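Long-range contacts in SspB protein (PDB 6LB9), which binds a metal ion and probably serves, as an Ssp-system protein, in bacterial defence based on DNA phosphorothioate modification: residues A15-F20 and R61-A66; T70-G75 and M83-T88; F135-F140 and N259-P264. All coordinates share one frame; numbering follows the deposited sequence.

Interaction 1: A15-F20 and R61-A66; sequences ARHETF and RYWSRA. With MG (magnesium ion), chain C.
His17 sits opposite Tyr62 with 6.3 Å between their CA atoms, where two consecutive turns, type I over Ala15 to Glu18 and type I' over His17 to Phe20, meet the last turns of helix 57-66. The contact is mainly aromatic, built from His17, Tyr62 and Trp63. The imidazole turns an edge to the face of the phenol ring in an offset edge-to-face pair; the ring centroids of His17 and Tyr62 are 5.8 Å apart and the planes stand at 63°. Arg16 adds only the root of its side chain, CB lying 3.9 Å from Tyr62 CD1, and its guanidinium end leads away from residues 61-66. His17 CB also reaches the indole, 3.7 Å from Trp63 NE1. This imidazole and the six-membered ring of Trp63 are nearly parallel but slid apart, so they barely overlap. The one polar link between the segments runs from Trp63 NE1 to Phe20 O at 2.9 Å, with the acceptor near the indole plane, the N-H...O angle bent to 146° and the donor tilted from the carbonyl plane. With chi1 of His17 at 46°, CG lies between the backbone N and the carbonyl carbon, which lets ND1 accept a bond from Thr19 N at 2.8 Å. Its NE2 is bonded to Asp172, and Tyr62 OH to the carbonyl of Trp127. On the far side of the turns Glu18 OE2 binds the magnesium ion at 2.5 Å, joined there by water 1. Bonds at both ring nitrogens fix the rotation of the imidazole, and the Trp63 bond fixes the end of the type I' turn; the metal-binding Glu18 thus projects from a loop whose backbone is held against the helix by rings and one hydrogen bond.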
ATOM      1  N   ALA A  15      21.864   7.960  -2.896  1.00 23.32           N
ATOM      2  CA  ALA A  15      21.259   7.693  -4.205  1.00 23.03           C
ATOM      3  C   ALA A  15      21.413   6.239  -4.665  1.00 21.34           C
ATOM      4  O   ALA A  15      21.244   5.946  -5.843  1.00 20.17           O
ATOM      5  CB  ALA A  15      21.824   8.637  -5.286  1.00 18.11           C
ATOM      6  N   ARG A  16      21.719   5.286  -3.784  1.00 26.03           N
ATOM      7  CA  ARG A  16      21.845   3.911  -4.270  1.00 23.01           C
ATOM      8  C   ARG A  16      20.500   3.345  -4.716  1.00 25.82           C
ATOM      9  O   ARG A  16      20.467   2.415  -5.529  1.00 28.15           O
ATOM     10  CB  ARG A  16      22.468   3.027  -3.193  1.00 28.08           C
ATOM     11  CG  ARG A  16      23.784   3.553  -2.628  1.00 27.39           C
ATOM     12  CD  ARG A  16      24.957   3.142  -3.479  1.00 33.55           C
ATOM     13  NE  ARG A  16      26.252   3.635  -2.988  1.00 36.69           N
ATOM     14  CZ  ARG A  16      27.226   2.845  -2.529  1.00 47.58           C
ATOM     15  NH1 ARG A  16      27.055   1.520  -2.479  1.00 41.37           N
ATOM     16  NH2 ARG A  16      28.377   3.371  -2.128  1.00 43.55           N
ATOM     17  N   HIS A  17      19.395   3.893  -4.198  1.00 22.42           N
ATOM     18  CA  HIS A  17      18.044   3.542  -4.604  1.00 23.75           C
ATOM     19  C   HIS A  17      17.709   4.020  -6.014  1.00 22.13           C
ATOM     20  O   HIS A  17      16.645   3.661  -6.520  1.00 21.17           O
ATOM     21  CB  HIS A  17      17.058   4.167  -3.619  1.00 20.01           C
ATOM     22  CG  HIS A  17      17.380   5.594  -3.320  1.00 20.67           C
ATOM     23  ND1 HIS A  17      17.119   6.611  -4.210  1.00 24.51           N
ATOM     24  CD2 HIS A  17      18.015   6.168  -2.269  1.00 21.93           C
ATOM     25  CE1 HIS A  17      17.532   7.758  -3.698  1.00 26.28           C
ATOM     26  NE2 HIS A  17      18.087   7.514  -2.524  1.00 23.13           N
ATOM     27  N   GLU A  18      18.567   4.842  -6.638  1.00 22.41           N
ATOM     28  CA  GLU A  18      18.330   5.377  -7.982  1.00 22.24           C
ATOM     29  C   GLU A  18      16.976   6.093  -8.080  1.00 26.33           C
ATOM     30  O   GLU A  18      16.321   6.086  -9.135  1.00 24.80           O
ATOM     31  CB  GLU A  18      18.460   4.272  -9.058  1.00 29.20           C
ATOM     32  CG  GLU A  18      19.917   3.766  -9.283  1.00 31.74           C
ATOM     33  CD  GLU A  18      20.070   2.587 -10.291  1.00 40.88           C
ATOM     34  OE1 GLU A  18      19.696   2.744 -11.486  1.00 38.75           O
ATOM     35  OE2 GLU A  18      20.615   1.512  -9.901  1.00 41.35           O
ATOM     36  N   THR A  19      16.558   6.729  -6.981  1.00 22.68           N
ATOM     37  CA  THR A  19      15.309   7.479  -6.835  1.00 27.28           C
ATOM     38  C   THR A  19      14.063   6.602  -6.875  1.00 25.98           C
ATOM     39  O   THR A  19      12.957   7.134  -7.011  1.00 25.78           O
ATOM     40  CB  THR A  19      15.141   8.604  -7.878  1.00 27.57           C
ATOM     41  OG1 THR A  19      14.878   8.045  -9.173  1.00 28.89           O
ATOM     42  CG2 THR A  19      16.367   9.475  -7.951  1.00 26.91           C
ATOM     43  N   PHE A  20      14.197   5.281  -6.771  1.00 21.63           N
ATOM     44  CA  PHE A  20      13.039   4.422  -6.549  1.00 24.85           C
ATOM     45  C   PHE A  20      12.635   4.468  -5.068  1.00 26.14           C
ATOM     46  O   PHE A  20      13.445   4.141  -4.187  1.00 22.13           O
ATOM     47  CB  PHE A  20      13.354   2.987  -6.959  1.00 26.58           C
ATOM     48  CG  PHE A  20      13.405   2.767  -8.445  1.00 29.34           C
ATOM     49  CD1 PHE A  20      12.312   3.075  -9.246  1.00 28.29           C
ATOM     50  CD2 PHE A  20      14.541   2.219  -9.037  1.00 29.39           C
ATOM     51  CE1 PHE A  20      12.354   2.839 -10.628  1.00 29.75           C
ATOM     52  CE2 PHE A  20      14.591   1.985 -10.419  1.00 27.86           C
ATOM     53  CZ  PHE A  20      13.494   2.299 -11.208  1.00 30.67           C
ATOM     54  N   ARG A  61      17.920  -4.350  -3.210  1.00 20.96           N
ATOM     55  CA  ARG A  61      18.933  -4.761  -2.242  1.00 20.88           C
ATOM     56  C   ARG A  61      19.195  -3.655  -1.223  1.00 23.78           C
ATOM     57  O   ARG A  61      19.274  -3.911  -0.014  1.00 20.89           O
ATOM     58  CB  ARG A  61      20.217  -5.134  -2.989  1.00 24.22           C
ATOM     59  CG  ARG A  61      21.485  -5.181  -2.149  1.00 23.18           C
ATOM     60  CD  ARG A  61      22.701  -5.528  -3.047  1.00 24.09           C
ATOM     61  NE  ARG A  61      23.944  -5.501  -2.280  1.00 27.14           N
ATOM     62  CZ  ARG A  61      25.158  -5.792  -2.750  1.00 31.80           C
ATOM     63  NH1 ARG A  61      25.355  -6.165  -4.025  1.00 25.44           N
ATOM     64  NH2 ARG A  61      26.189  -5.707  -1.920  1.00 24.18           N
ATOM     65  N   TYR A  62      19.309  -2.412  -1.701  1.00 22.54           N
ATOM     66  CA  TYR A  62      19.550  -1.278  -0.818  1.00 24.92           C
ATOM     67  C   TYR A  62      18.432  -1.124   0.209  1.00 20.32           C
ATOM     68  O   TYR A  62      18.696  -0.953   1.404  1.00 21.86           O
ATOM     69  CB  TYR A  62      19.707   0.016  -1.629  1.00 22.35           C
ATOM     70  CG  TYR A  62      19.587   1.236  -0.739  1.00 20.72           C
ATOM     71  CD1 TYR A  62      20.687   1.699  -0.024  1.00 20.29           C
ATOM     72  CD2 TYR A  62      18.360   1.889  -0.560  1.00 23.72           C
ATOM     73  CE1 TYR A  62      20.594   2.799   0.808  1.00 18.72           C
ATOM     74  CE2 TYR A  62      18.243   3.009   0.306  1.00 19.90           C
ATOM     75  CZ  TYR A  62      19.372   3.445   0.976  1.00 22.16           C
ATOM     76  OH  TYR A  62      19.300   4.531   1.827  1.00 24.29           O
ATOM     77  N   TRP A  63      17.169  -1.156  -0.236  1.00 21.93           N
ATOM     78  CA  TRP A  63      16.076  -0.882   0.704  1.00 21.81           C
ATOM     79  C   TRP A  63      16.031  -1.930   1.814  1.00 23.93           C
ATOM     80  O   TRP A  63      15.751  -1.604   2.982  1.00 22.91           O
ATOM     81  CB  TRP A  63      14.726  -0.778  -0.030  1.00 19.50           C
ATOM     82  CG  TRP A  63      14.536   0.583  -0.708  1.00 22.02           C
ATOM     83  CD1 TRP A  63      14.384   0.822  -2.047  1.00 21.80           C
ATOM     84  CD2 TRP A  63      14.520   1.880  -0.074  1.00 23.46           C
ATOM     85  NE1 TRP A  63      14.274   2.174  -2.281  1.00 18.72           N
ATOM     86  CE2 TRP A  63      14.362   2.844  -1.093  1.00 18.71           C
ATOM     87  CE3 TRP A  63      14.621   2.314   1.252  1.00 23.58           C
ATOM     88  CZ2 TRP A  63      14.302   4.213  -0.828  1.00 20.92           C
ATOM     89  CZ3 TRP A  63      14.553   3.679   1.511  1.00 24.11           C
ATOM     90  CH2 TRP A  63      14.397   4.605   0.482  1.00 21.30           C
ATOM     91  N   SER A  64      16.340  -3.190   1.483  1.00 19.80           N
ATOM     92  CA  SER A  64      16.394  -4.235   2.507  1.00 24.45           C
ATOM     93  C   SER A  64      17.425  -3.907   3.587  1.00 22.20           C
ATOM     94  O   SER A  64      17.162  -4.097   4.783  1.00 21.08           O
ATOM     95  CB  SER A  64      16.698  -5.592   1.865  1.00 18.73           C
ATOM     96  OG  SER A  64      15.493  -6.227   1.549  1.00 30.24           O
ATOM     97  N   ARG A  65      18.611  -3.438   3.177  1.00 19.34           N
ATOM     98  CA  ARG A  65      19.641  -3.077   4.147  1.00 22.43           C
ATOM     99  C   ARG A  65      19.233  -1.845   4.942  1.00 21.08           C
ATOM    100  O   ARG A  65      19.416  -1.796   6.163  1.00 23.86           O
ATOM    101  CB  ARG A  65      20.988  -2.822   3.448  1.00 21.99           C
ATOM    102  CG  ARG A  65      22.201  -2.976   4.378  1.00 26.16           C
ATOM    103  CD  ARG A  65      23.542  -2.587   3.698  1.00 29.10           C
ATOM    104  NE  ARG A  65      24.709  -3.138   4.391  1.00 26.95           N
ATOM    105  CZ  ARG A  65      25.970  -3.029   3.966  1.00 30.69           C
ATOM    106  NH1 ARG A  65      26.248  -2.355   2.848  1.00 31.39           N
ATOM    107  NH2 ARG A  65      26.960  -3.588   4.668  1.00 25.65           N
ATOM    108  N   ALA A  66      18.675  -0.839   4.263  1.00 21.02           N
ATOM    109  CA  ALA A  66      18.366   0.428   4.915  1.00 20.98           C
ATOM    110  C   ALA A  66      17.290   0.262   5.988  1.00 22.08           C
ATOM    111  O   ALA A  66      17.374   0.889   7.049  1.00 23.65           O
ATOM    112  CB  ALA A  66      17.943   1.455   3.871  1.00 19.88           C
TER
HETATM  113 MG    MG C 401      21.119  -0.527 -11.283  1.00 42.90          MG
HETATM  114  O   HOH W   1      20.601  -2.776 -10.251  1.00 28.26           O

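Interaction 2: T70-G75 and M83-T88; sequences TREHYG and MLSYPT
The Tyr86 ring presents its edge to the neighbouring strand: Arg71 O and His73 O both lie near its plane, His73 O at 3.9 Å from Tyr86 CE1. The Tyr74 ring is met obliquely by Met83, whose SD stands 4.2 Å from the centroid of the Tyr74 ring and 31° off its normal, a Met-aromatic contact. Bends at chi2 and chi3 of Met83 fold its thioether back over the first strand. Strands 70-74 and 83-87 form a two-stranded antiparallel hairpin, evidenced by paired backbone bonds: Arg71 with Tyr86 in both directions, Arg71 N to Tyr86 O being 2.9 Å, and His73 with Leu84 likewise, His73 N to Leu84 O being 3.0 Å. Arg71, His73, Leu84 and Tyr86 share one face of the hairpin. The other carries Glu72 and Ser85, a non-hydrogen-bonded pair. There water 2 donates to Glu72 OE2 at 2.6 Å and is also bonded to Thr70 OG1 at 2.7 Å and to Ser85 OG at 2.8 Å. At the far end Thr88 CG2 packs against the Thr70 backbone, while its OG1 bonds to Lys68 O and caps the following helix at Ala91 N. The buried Glu72 carboxylate, gripped by Arg61 and a water, probably stays ionised, and it ties the polar face of the hairpin to the preceding helix.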
ATOM      1  N   THR A  70      18.138  -6.677   6.229  1.00 23.35           N
ATOM      2  CA  THR A  70      19.298  -7.504   5.964  1.00 23.84           C
ATOM      3  C   THR A  70      20.542  -6.829   6.516  1.00 29.28           C
ATOM      4  O   THR A  70      20.566  -5.622   6.789  1.00 24.10           O
ATOM      5  CB  THR A  70      19.545  -7.757   4.472  1.00 24.81           C
ATOM      6  OG1 THR A  70      19.780  -6.502   3.820  1.00 24.60           O
ATOM      7  CG2 THR A  70      18.381  -8.495   3.826  1.00 23.67           C
ATOM      8  N   ARG A  71      21.580  -7.644   6.656  1.00 26.09           N
ATOM      9  CA  ARG A  71      22.952  -7.208   6.829  1.00 22.75           C
ATOM     10  C   ARG A  71      23.800  -7.827   5.722  1.00 27.99           C
ATOM     11  O   ARG A  71      23.418  -8.831   5.101  1.00 27.07           O
ATOM     12  CB  ARG A  71      23.484  -7.627   8.199  1.00 28.20           C
ATOM     13  CG  ARG A  71      22.796  -6.932   9.362  1.00 25.29           C
ATOM     14  CD  ARG A  71      23.640  -5.769   9.779  1.00 34.11           C
ATOM     15  NE  ARG A  71      23.802  -5.736  11.221  1.00 41.50           N
ATOM     16  CZ  ARG A  71      24.620  -4.914  11.862  1.00 36.72           C
ATOM     17  NH1 ARG A  71      25.361  -4.049  11.186  1.00 36.36           N
ATOM     18  NH2 ARG A  71      24.688  -4.957  13.181  1.00 37.64           N
ATOM     19  N   GLU A  72      24.961  -7.222   5.471  1.00 23.14           N
ATOM     20  CA  GLU A  72      25.837  -7.662   4.399  1.00 28.42           C
ATOM     21  C   GLU A  72      27.234  -7.951   4.940  1.00 27.38           C
ATOM     22  O   GLU A  72      27.702  -7.292   5.873  1.00 26.22           O
ATOM     23  CB  GLU A  72      25.856  -6.614   3.271  1.00 30.28           C
ATOM     24  CG  GLU A  72      24.484  -6.513   2.565  1.00 28.87           C
ATOM     25  CD  GLU A  72      24.502  -5.682   1.288  1.00 28.90           C
ATOM     26  OE1 GLU A  72      25.603  -5.263   0.879  1.00 31.08           O
ATOM     27  OE2 GLU A  72      23.406  -5.450   0.696  1.00 29.68           O
ATOM     28  N   HIS A  73      27.880  -8.964   4.369  1.00 26.44           N
ATOM     29  CA  HIS A  73      29.221  -9.359   4.776  1.00 31.21           C
ATOM     30  C   HIS A  73      29.792 -10.254   3.697  1.00 31.36           C
ATOM     31  O   HIS A  73      29.053 -10.877   2.928  1.00 29.82           O
ATOM     32  CB  HIS A  73      29.230 -10.092   6.125  1.00 28.21           C
ATOM     33  CG  HIS A  73      30.576 -10.136   6.780  1.00 35.48           C
ATOM     34  ND1 HIS A  73      31.361 -11.271   6.797  1.00 36.73           N
ATOM     35  CD2 HIS A  73      31.283  -9.181   7.431  1.00 32.98           C
ATOM     36  CE1 HIS A  73      32.493 -11.013   7.429  1.00 32.79           C
ATOM     37  NE2 HIS A  73      32.470  -9.755   7.825  1.00 35.43           N
ATOM     38  N   TYR A  74      31.121 -10.305   3.646  1.00 35.27           N
ATOM     39  CA  TYR A  74      31.790 -11.223   2.733  1.00 37.25           C
ATOM     40  C   TYR A  74      31.349 -12.655   3.012  1.00 32.61           C
ATOM     41  O   TYR A  74      31.126 -13.042   4.165  1.00 32.15           O
ATOM     42  CB  TYR A  74      33.308 -11.114   2.878  1.00 38.59           C
ATOM     43  CG  TYR A  74      33.853  -9.735   2.617  1.00 42.02           C
ATOM     44  CD1 TYR A  74      33.497  -9.030   1.480  1.00 40.95           C
ATOM     45  CD2 TYR A  74      34.734  -9.144   3.507  1.00 48.08           C
ATOM     46  CE1 TYR A  74      33.991  -7.771   1.245  1.00 49.75           C
ATOM     47  CE2 TYR A  74      35.237  -7.884   3.281  1.00 50.49           C
ATOM     48  CZ  TYR A  74      34.867  -7.201   2.145  1.00 54.50           C
ATOM     49  OH  TYR A  74      35.370  -5.935   1.909  1.00 61.83           O
ATOM     50  N   GLY A  75      31.200 -13.432   1.943  1.00 32.45           N
ATOM     51  CA  GLY A  75      30.968 -14.851   2.071  1.00 40.24           C
ATOM     52  C   GLY A  75      32.229 -15.590   2.487  1.00 40.02           C
ATOM     53  O   GLY A  75      33.306 -15.017   2.646  1.00 37.84           O
ATOM     54  N   MET A  83      29.823  -8.567  -1.435  1.00 33.91           N
ATOM     55  CA  MET A  83      29.095  -8.439  -0.181  1.00 31.33           C
ATOM     56  C   MET A  83      27.771  -9.188  -0.301  1.00 31.61           C
ATOM     57  O   MET A  83      26.857  -8.737  -1.003  1.00 35.09           O
ATOM     58  CB  MET A  83      28.882  -6.965   0.150  1.00 29.02           C
ATOM     59  CG  MET A  83      30.152  -6.256   0.584  1.00 28.40           C
ATOM     60  SD  MET A  83      30.523  -6.668   2.297  1.00 38.92           S
ATOM     61  CE  MET A  83      29.725  -5.306   3.153  1.00 33.88           C
ATOM     62  N   LEU A  84      27.667 -10.321   0.389  1.00 27.40           N
ATOM     63  CA  LEU A  84      26.489 -11.183   0.407  1.00 28.76           C
ATOM     64  C   LEU A  84      25.472 -10.687   1.454  1.00 25.70           C
ATOM     65  O   LEU A  84      25.833 -10.014   2.411  1.00 24.34           O
ATOM     66  CB  LEU A  84      26.925 -12.621   0.714  1.00 25.22           C
ATOM     67  CG  LEU A  84      27.355 -13.561  -0.428  1.00 31.89           C
ATOM     68  CD1 LEU A  84      28.302 -12.905  -1.415  1.00 32.13           C
ATOM     69  CD2 LEU A  84      27.969 -14.840   0.126  1.00 26.16           C
ATOM     70  N   SER A  85      24.190 -11.041   1.277  1.00 24.16           N
ATOM     71  CA  SER A  85      23.110 -10.533   2.126  1.00 23.41           C
ATOM     72  C   SER A  85      22.537 -11.621   3.029  1.00 24.97           C
ATOM     73  O   SER A  85      22.427 -12.783   2.629  1.00 31.48           O
ATOM     74  CB  SER A  85      21.968  -9.942   1.291  1.00 23.68           C
ATOM     75  OG  SER A  85      22.304  -8.691   0.720  1.00 24.52           O
ATOM     76  N   TYR A  86      22.148 -11.234   4.246  1.00 24.72           N
ATOM     77  CA  TYR A  86      21.607 -12.150   5.236  1.00 25.19           C
ATOM     78  C   TYR A  86      20.430 -11.476   5.936  1.00 22.08           C
ATOM     79  O   TYR A  86      20.538 -10.310   6.341  1.00 24.15           O
ATOM     80  CB  TYR A  86      22.680 -12.576   6.255  1.00 26.28           C
ATOM     81  CG  TYR A  86      23.905 -13.148   5.583  1.00 23.62           C
ATOM     82  CD1 TYR A  86      24.890 -12.315   5.094  1.00 26.59           C
ATOM     83  CD2 TYR A  86      24.062 -14.526   5.414  1.00 27.46           C
ATOM     84  CE1 TYR A  86      25.999 -12.820   4.456  1.00 27.74           C
ATOM     85  CE2 TYR A  86      25.186 -15.050   4.773  1.00 23.78           C
ATOM     86  CZ  TYR A  86      26.144 -14.183   4.296  1.00 28.57           C
ATOM     87  OH  TYR A  86      27.271 -14.657   3.666  1.00 28.60           O
ATOM     88  N   PRO A  87      19.310 -12.171   6.085  1.00 23.02           N
ATOM     89  CA  PRO A  87      18.126 -11.563   6.717  1.00 25.39           C
ATOM     90  C   PRO A  87      18.335 -11.388   8.211  1.00 24.72           C
ATOM     91  O   PRO A  87      18.914 -12.259   8.862  1.00 22.50           O
ATOM     92  CB  PRO A  87      17.015 -12.582   6.433  1.00 19.53           C
ATOM     93  CG  PRO A  87      17.802 -13.931   6.346  1.00 21.52           C
ATOM     94  CD  PRO A  87      19.124 -13.591   5.736  1.00 20.88           C
ATOM     95  N   THR A  88      17.859 -10.251   8.757  1.00 22.29           N
ATOM     96  CA  THR A  88      17.978 -10.011  10.194  1.00 19.32           C
ATOM     97  C   THR A  88      16.851 -10.698  10.960  1.00 20.81           C
ATOM     98  O   THR A  88      15.832 -11.108  10.393  1.00 18.38           O
ATOM     99  CB  THR A  88      17.966  -8.510  10.539  1.00 20.42           C
ATOM    100  OG1 THR A  88      16.676  -7.949  10.261  1.00 19.67           O
ATOM    101  CG2 THR A  88      19.044  -7.735   9.736  1.00 20.58           C
TER
HETATM  102  O   HOH W   2      21.116  -6.313   1.425  1.00 23.53           O

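Interaction 3: F135-F140 and N259-P264; sequences FHLAPF and NEPGAP
His136, in the C-terminal part of helix 129-137, lays its imidazole against the turn at Pro261 and Gly262. From CB, which is 3.7 Å from Gly262 N, the chain goes on with CG anti to the carbonyl carbon (chi1 -64°), and CG comes within 3.4 Å of Gly262 N. ND1 is closer still, 3.1 Å from Gly262 N, and that nitrogen lies over the ring face. CE1 touches Ala263 O at 3.6 Å, and the nearest atom to NE2 across the contact is Gly262 CA at 3.9 Å. Gly262 CA itself stands 3.6 Å from the centroid of the His136 ring, 11° off the normal, which defines a CH-pi contact; Phe135 CB covers the opposite face. Next to this, at the backbone of the helix, Pro261 CB packs on His136 O at 3.3 Å and on Leu137 CD2. The type II turn from Glu260 to Ala263, closed by a bond from Ala263 N to Glu260 O, gives Gly262 its positive phi (102°) and places its N and CA over the ring. This loop joins helices 254-259 and 264-268, so the contact fastens their connection to helix 129-137. The imidazole is thus packed on both faces, by Phe135 CB and by Gly262, with NE2 buried and without a polar partner in the model.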
ATOM      1  N   PHE A 135      15.015  14.668   8.663  1.00 21.13           N
ATOM      2  CA  PHE A 135      14.116  14.534   9.802  1.00 23.20           C
ATOM      3  C   PHE A 135      14.718  15.031  11.116  1.00 23.43           C
ATOM      4  O   PHE A 135      14.001  15.568  11.963  1.00 23.38           O
ATOM      5  CB  PHE A 135      13.696  13.067   9.951  1.00 21.74           C
ATOM      6  CG  PHE A 135      12.552  12.698   9.068  1.00 25.32           C
ATOM      7  CD1 PHE A 135      11.252  12.821   9.524  1.00 20.62           C
ATOM      8  CD2 PHE A 135      12.774  12.286   7.758  1.00 24.11           C
ATOM      9  CE1 PHE A 135      10.192  12.523   8.702  1.00 25.81           C
ATOM     10  CE2 PHE A 135      11.711  11.970   6.926  1.00 26.71           C
ATOM     11  CZ  PHE A 135      10.415  12.087   7.400  1.00 28.72           C
ATOM     12  N   HIS A 136      16.020  14.852  11.307  1.00 23.34           N
ATOM     13  CA  HIS A 136      16.626  15.036  12.611  1.00 23.27           C
ATOM     14  C   HIS A 136      17.571  16.216  12.707  1.00 23.84           C
ATOM     15  O   HIS A 136      17.807  16.691  13.821  1.00 24.16           O
ATOM     16  CB  HIS A 136      17.380  13.767  13.029  1.00 21.07           C
ATOM     17  CG  HIS A 136      16.489  12.575  13.217  1.00 25.50           C
ATOM     18  ND1 HIS A 136      15.430  12.572  14.098  1.00 28.24           N
ATOM     19  CD2 HIS A 136      16.510  11.341  12.657  1.00 27.32           C
ATOM     20  CE1 HIS A 136      14.833  11.392  14.068  1.00 24.94           C
ATOM     21  NE2 HIS A 136      15.468  10.629  13.199  1.00 21.45           N
ATOM     22  N   LEU A 137      18.114  16.708  11.590  1.00 21.85           N
ATOM     23  CA  LEU A 137      19.132  17.752  11.661  1.00 24.36           C
ATOM     24  C   LEU A 137      18.746  19.062  10.978  1.00 24.11           C
ATOM     25  O   LEU A 137      19.262  20.109  11.371  1.00 26.88           O
ATOM     26  CB  LEU A 137      20.464  17.248  11.070  1.00 22.90           C
ATOM     27  CG  LEU A 137      21.149  16.104  11.830  1.00 28.38           C
ATOM     28  CD1 LEU A 137      22.425  15.657  11.094  1.00 30.50           C
ATOM     29  CD2 LEU A 137      21.454  16.507  13.303  1.00 31.70           C
ATOM     30  N   ALA A 138      17.868  19.031   9.986  1.00 23.94           N
ATOM     31  CA  ALA A 138      17.434  20.244   9.310  1.00 26.90           C
ATOM     32  C   ALA A 138      16.838  21.226  10.311  1.00 27.67           C
ATOM     33  O   ALA A 138      16.001  20.832  11.132  1.00 25.80           O
ATOM     34  CB  ALA A 138      16.398  19.908   8.241  1.00 22.18           C
ATOM     35  N   PRO A 139      17.226  22.503  10.271  1.00 29.57           N
ATOM     36  CA  PRO A 139      16.622  23.493  11.175  1.00 26.11           C
ATOM     37  C   PRO A 139      15.247  23.971  10.765  1.00 27.64           C
ATOM     38  O   PRO A 139      14.606  24.677  11.554  1.00 24.05           O
ATOM     39  CB  PRO A 139      17.612  24.658  11.125  1.00 31.25           C
ATOM     40  CG  PRO A 139      18.288  24.518   9.805  1.00 29.73           C
ATOM     41  CD  PRO A 139      18.405  23.035   9.571  1.00 29.65           C
ATOM     42  N   PHE A 140      14.792  23.666   9.556  1.00 26.57           N
ATOM     43  CA  PHE A 140      13.476  24.088   9.097  1.00 29.75           C
ATOM     44  C   PHE A 140      12.639  22.869   8.730  1.00 28.41           C
ATOM     45  O   PHE A 140      13.158  21.763   8.537  1.00 26.51           O
ATOM     46  CB  PHE A 140      13.570  25.042   7.888  1.00 29.87           C
ATOM     47  CG  PHE A 140      14.472  24.546   6.797  1.00 29.74           C
ATOM     48  CD1 PHE A 140      14.108  23.455   6.016  1.00 33.35           C
ATOM     49  CD2 PHE A 140      15.692  25.155   6.565  1.00 34.48           C
ATOM     50  CE1 PHE A 140      14.949  22.987   5.018  1.00 35.14           C
ATOM     51  CE2 PHE A 140      16.542  24.698   5.570  1.00 35.05           C
ATOM     52  CZ  PHE A 140      16.176  23.609   4.798  1.00 36.62           C
ATOM     53  N   ASN A 259      12.616  16.190  21.455  1.00 28.04           N
ATOM     54  CA  ASN A 259      13.389  17.228  20.766  1.00 29.88           C
ATOM     55  C   ASN A 259      14.778  16.808  20.315  1.00 28.59           C
ATOM     56  O   ASN A 259      15.311  17.448  19.405  1.00 31.37           O
ATOM     57  CB  ASN A 259      13.569  18.478  21.649  1.00 30.26           C
ATOM     58  CG  ASN A 259      12.265  19.051  22.152  1.00 32.34           C
ATOM     59  OD1 ASN A 259      11.312  19.233  21.401  1.00 35.50           O
ATOM     60  ND2 ASN A 259      12.225  19.353  23.437  1.00 40.20           N
ATOM     61  N   GLU A 260      15.402  15.818  20.939  1.00 26.39           N
ATOM     62  CA  GLU A 260      16.781  15.477  20.607  1.00 33.00           C
ATOM     63  C   GLU A 260      16.849  14.848  19.216  1.00 29.55           C
ATOM     64  O   GLU A 260      15.993  14.032  18.855  1.00 29.13           O
ATOM     65  CB  GLU A 260      17.365  14.510  21.636  1.00 28.74           C
ATOM     66  CG  GLU A 260      18.871  14.556  21.821  1.00 32.56           C
ATOM     67  CD  GLU A 260      19.320  13.770  23.059  1.00 43.97           C
ATOM     68  OE1 GLU A 260      19.470  14.401  24.131  1.00 48.75           O
ATOM     69  OE2 GLU A 260      19.533  12.531  22.969  1.00 37.01           O
ATOM     70  N   PRO A 261      17.841  15.214  18.414  1.00 28.74           N
ATOM     71  CA  PRO A 261      18.004  14.577  17.099  1.00 29.66           C
ATOM     72  C   PRO A 261      18.234  13.071  17.227  1.00 29.06           C
ATOM     73  O   PRO A 261      19.100  12.612  17.979  1.00 27.97           O
ATOM     74  CB  PRO A 261      19.224  15.299  16.506  1.00 31.39           C
ATOM     75  CG  PRO A 261      19.233  16.661  17.192  1.00 34.69           C
ATOM     76  CD  PRO A 261      18.711  16.396  18.594  1.00 34.06           C
ATOM     77  N   GLY A 262      17.445  12.303  16.471  1.00 28.43           N
ATOM     78  CA  GLY A 262      17.478  10.849  16.493  1.00 26.05           C
ATOM     79  C   GLY A 262      16.352  10.220  17.292  1.00 29.58           C
ATOM     80  O   GLY A 262      16.101   9.020  17.144  1.00 27.26           O
ATOM     81  N   ALA A 263      15.662  10.998  18.124  1.00 27.53           N
ATOM     82  CA  ALA A 263      14.670  10.485  19.056  1.00 25.20           C
ATOM     83  C   ALA A 263      13.304  10.432  18.387  1.00 23.82           C
ATOM     84  O   ALA A 263      13.140  10.894  17.262  1.00 20.14           O
ATOM     85  CB  ALA A 263      14.666  11.354  20.319  1.00 26.75           C
ATOM     86  N   PRO A 264      12.299   9.825  19.048  1.00 25.20           N
ATOM     87  CA  PRO A 264      10.979   9.676  18.406  1.00 24.78           C
ATOM     88  C   PRO A 264      10.253  10.975  18.085  1.00 23.87           C
ATOM     89  O   PRO A 264       9.480  11.000  17.120  1.00 22.28           O
ATOM     90  CB  PRO A 264      10.193   8.849  19.431  1.00 20.68           C
ATOM     91  CG  PRO A 264      11.244   7.982  20.033  1.00 25.19           C
ATOM     92  CD  PRO A 264      12.474   8.847  20.136  1.00 24.27           C
TER

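Interactions 1 and 2 are neighbours, their centres 15 Å apart, and they share a polar seam because strand 70-74 directly follows helix 57-66. Arg61 NH2 lies 2.9 Å from Glu72 OE1 in a salt bridge, and Ser64 O is 3.1 Å from Thr70 N, a probable hydrogen bond. The helix thus has the metal-bearing loop on one flank and the hairpin on another. Magnesium belongs to interaction 1; in interaction 2 the side chain of Glu72 is about 13 Å from the bound magnesium ion. Interaction 3 stands apart, its nearest atoms about 10 Å from interaction 1 and about 17 Å from interaction 2, across the chain's centre from the hairpin.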